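Side-chain contact in nitrate regulatory protein (Klebsiella oxytoca, PDB 4AKK), which responds to nitrate and nitrite and binds the terminator in the nasF operon leader RNA, so that transcription of the nasFEDCBA operon reads through: residues Q74-A79 with A140-V145. Numbering follows the deposited sequence.
With EDO (1,2-ethanediol), chain C.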
loop_
_atom_site.group_PDB
_atom_site.type_symbol
_atom_site.label_atom_id
_atom_site.label_comp_id
_atom_site.label_asym_id
_atom_site.label_seq_id
_atom_site.Cartn_x
_atom_site.Cartn_y
_atom_site.Cartn_z
ATOM N N GLN A 74 -19.690 -13.747 14.211
ATOM C CA GLN A 74 -20.057 -14.336 12.920
ATOM C C GLN A 74 -21.138 -15.416 13.082
ATOM O O GLN A 74 -22.042 -15.540 12.248
ATOM C CB GLN A 74 -18.813 -14.926 12.236
ATOM C CG GLN A 74 -17.851 -13.882 11.654
ATOM C CD GLN A 74 -16.427 -14.403 11.458
ATOM O OE1 GLN A 74 -16.034 -15.418 12.048
ATOM N NE2 GLN A 74 -15.638 -13.692 10.644
ATOM N N CYS A 75 -21.042 -16.205 14.148
ATOM C CA CYS A 75 -22.079 -17.200 14.440
ATOM C C CYS A 75 -23.395 -16.501 14.765
ATOM O O CYS A 75 -24.454 -16.864 14.250
ATOM C CB CYS A 75 -21.662 -18.122 15.599
ATOM S SG CYS A 75 -20.175 -19.143 15.274
ATOM N N GLU A 76 -23.325 -15.485 15.618
ATOM C CA GLU A 76 -24.528 -14.731 15.958
ATOM C C GLU A 76 -25.118 -14.054 14.716
ATOM O O GLU A 76 -26.325 -14.046 14.528
ATOM C CB GLU A 76 -24.258 -13.706 17.066
ATOM C CG GLU A 76 -25.533 -13.075 17.626
ATOM C CD GLU A 76 -25.292 -12.239 18.872
ATOM O OE1 GLU A 76 -24.133 -12.155 19.324
ATOM O OE2 GLU A 76 -26.263 -11.659 19.399
ATOM N N ARG A 77 -24.273 -13.487 13.867
ATOM C CA ARG A 77 -24.777 -12.850 12.656
ATOM C C ARG A 77 -25.604 -13.847 11.832
ATOM O O ARG A 77 -26.728 -13.559 11.441
ATOM C CB ARG A 77 -23.630 -12.254 11.819
ATOM C CG ARG A 77 -24.100 -11.538 10.532
ATOM C CD ARG A 77 -22.924 -10.936 9.757
ATOM N NE ARG A 77 -21.865 -11.922 9.514
ATOM C CZ ARG A 77 -20.625 -11.611 9.142
ATOM N NH1 ARG A 77 -20.285 -10.331 8.972
ATOM N NH2 ARG A 77 -19.716 -12.573 8.948
ATOM N N GLY A 78 -25.036 -15.022 11.579
ATOM C CA GLY A 78 -25.700 -16.034 10.781
ATOM C C GLY A 78 -26.980 -16.564 11.389
ATOM O O GLY A 78 -27.971 -16.766 10.682
ATOM N N ALA A 79 -26.976 -16.791 12.699
ATOM C CA ALA A 79 -28.196 -17.221 13.380
ATOM C C ALA A 79 -29.297 -16.162 13.283
ATOM O O ALA A 79 -30.434 -16.474 12.928
ATOM C CB ALA A 79 -27.909 -17.573 14.848
ATOM N N ALA A 140 -29.083 -3.523 22.158
ATOM C CA ALA A 140 -30.168 -2.936 21.372
ATOM C C ALA A 140 -30.433 -3.729 20.092
ATOM O O ALA A 140 -31.587 -3.980 19.729
ATOM C CB ALA A 140 -29.859 -1.496 21.042
ATOM N N LEU A 141 -29.358 -4.125 19.417
ATOM C CA LEU A 141 -29.471 -4.884 18.177
ATOM C C LEU A 141 -30.184 -6.215 18.403
ATOM O O LEU A 141 -31.053 -6.603 17.624
ATOM C CB LEU A 141 -28.085 -5.116 17.569
ATOM C CG LEU A 141 -27.934 -6.087 16.395
ATOM C CD1 LEU A 141 -28.788 -5.627 15.214
ATOM C CD2 LEU A 141 -26.456 -6.203 15.997
ATOM N N ARG A 142 -29.812 -6.910 19.468
ATOM C CA ARG A 142 -30.414 -8.208 19.775
ATOM C C ARG A 142 -31.914 -8.107 20.036
ATOM O O ARG A 142 -32.697 -8.931 19.553
ATOM C CB ARG A 142 -29.714 -8.854 20.969
ATOM C CG ARG A 142 -28.319 -9.337 20.641
ATOM C CD ARG A 142 -27.448 -9.387 21.869
ATOM N NE ARG A 142 -26.243 -10.171 21.619
ATOM C CZ ARG A 142 -25.261 -10.323 22.497
ATOM N NH1 ARG A 142 -25.339 -9.742 23.689
ATOM N NH2 ARG A 142 -24.211 -11.063 22.185
ATOM N N LYS A 143 -32.310 -7.097 20.801
ATOM C CA LYS A 143 -33.726 -6.883 21.068
ATOM C C LYS A 143 -34.501 -6.728 19.759
ATOM O O LYS A 143 -35.540 -7.357 19.561
ATOM C CB LYS A 143 -33.938 -5.662 21.961
ATOM C CG LYS A 143 -35.403 -5.444 22.317
ATOM C CD LYS A 143 -35.585 -4.372 23.380
ATOM C CE LYS A 143 -37.062 -4.188 23.716
ATOM N NZ LYS A 143 -37.306 -2.904 24.431
ATOM N N ARG A 144 -33.985 -5.912 18.852
ATOM C CA ARG A 144 -34.650 -5.743 17.567
ATOM C C ARG A 144 -34.660 -7.039 16.797
ATOM O O ARG A 144 -35.642 -7.346 16.131
ATOM C CB ARG A 144 -34.000 -4.640 16.734
ATOM C CG ARG A 144 -34.397 -3.257 17.204
ATOM C CD ARG A 144 -34.023 -2.176 16.220
ATOM N NE ARG A 144 -34.416 -0.873 16.748
ATOM C CZ ARG A 144 -35.645 -0.376 16.668
ATOM N NH1 ARG A 144 -36.606 -1.066 16.057
ATOM N NH2 ARG A 144 -35.910 0.814 17.190
ATOM N N VAL A 145 -33.565 -7.795 16.874
ATOM C CA VAL A 145 -33.518 -9.083 16.201
ATOM C C VAL A 145 -34.618 -9.994 16.759
ATOM O O VAL A 145 -35.406 -10.571 15.993
ATOM C CB VAL A 145 -32.127 -9.762 16.309
ATOM C CG1 VAL A 145 -32.228 -11.239 15.934
ATOM C CG2 VAL A 145 -31.117 -9.049 15.419
HETATM C C1 EDO C . -23.193 -14.366 7.857
HETATM O O1 EDO C . -23.097 -14.676 9.246
HETATM C C2 EDO C . -24.118 -15.344 7.140
HETATM O O2 EDO C . -25.496 -15.260 7.530
#
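Glu76 sets CG anti to its own backbone N (chi1 -170°) and runs extended from helix 56-85 toward helix 138-147. Arg142 instead places CG beside its backbone N and stays extended from CG to NE. The two side chains meet at about a right angle, in a bidentate salt bridge between two helices of the all-helical nitrate- and nitrite-sensing (NIT) domain. The guanidinium comes side-on. Arg142 NE gives its hydrogen to Glu76 OE2 at 2.7 Å, with an N-H...O angle of 166°. Arg142 NH2 donates to Glu76 OE1 at 3.1 Å, and this bond is nearly straight, at 172°. Both oxygens use their syn lone pairs, and both lie close to the guanidinium plane. Carboxylate and guanidinium are nearly coplanar, so the paired bonds fix the rotation of each group. The backbones stay well apart, with 9.6 Å between Glu76 CA and Arg142 CA, and Glu76 and Arg142 are the only residues of the two segments that touch across the contact. Helix 92-117 packs against both partners through Ala99 and Val102. Its Asp103 takes the third guanidinium nitrogen, Arg142 NH1, in a second salt bridge. The positive charge of Arg142 probably helps keep the buried Glu76 ionised, although Asp103 shares it. Arg77 takes no part in the bridge. Its NH1 forms a salt bridge with Glu197 and a hydrogen bond with Ser160. A 1,2-ethanediol, probably from the crystallisation liquor, lies at the edge of its guanidinium. There Arg77 NE donates to O1 of the diol at 3.0 Å.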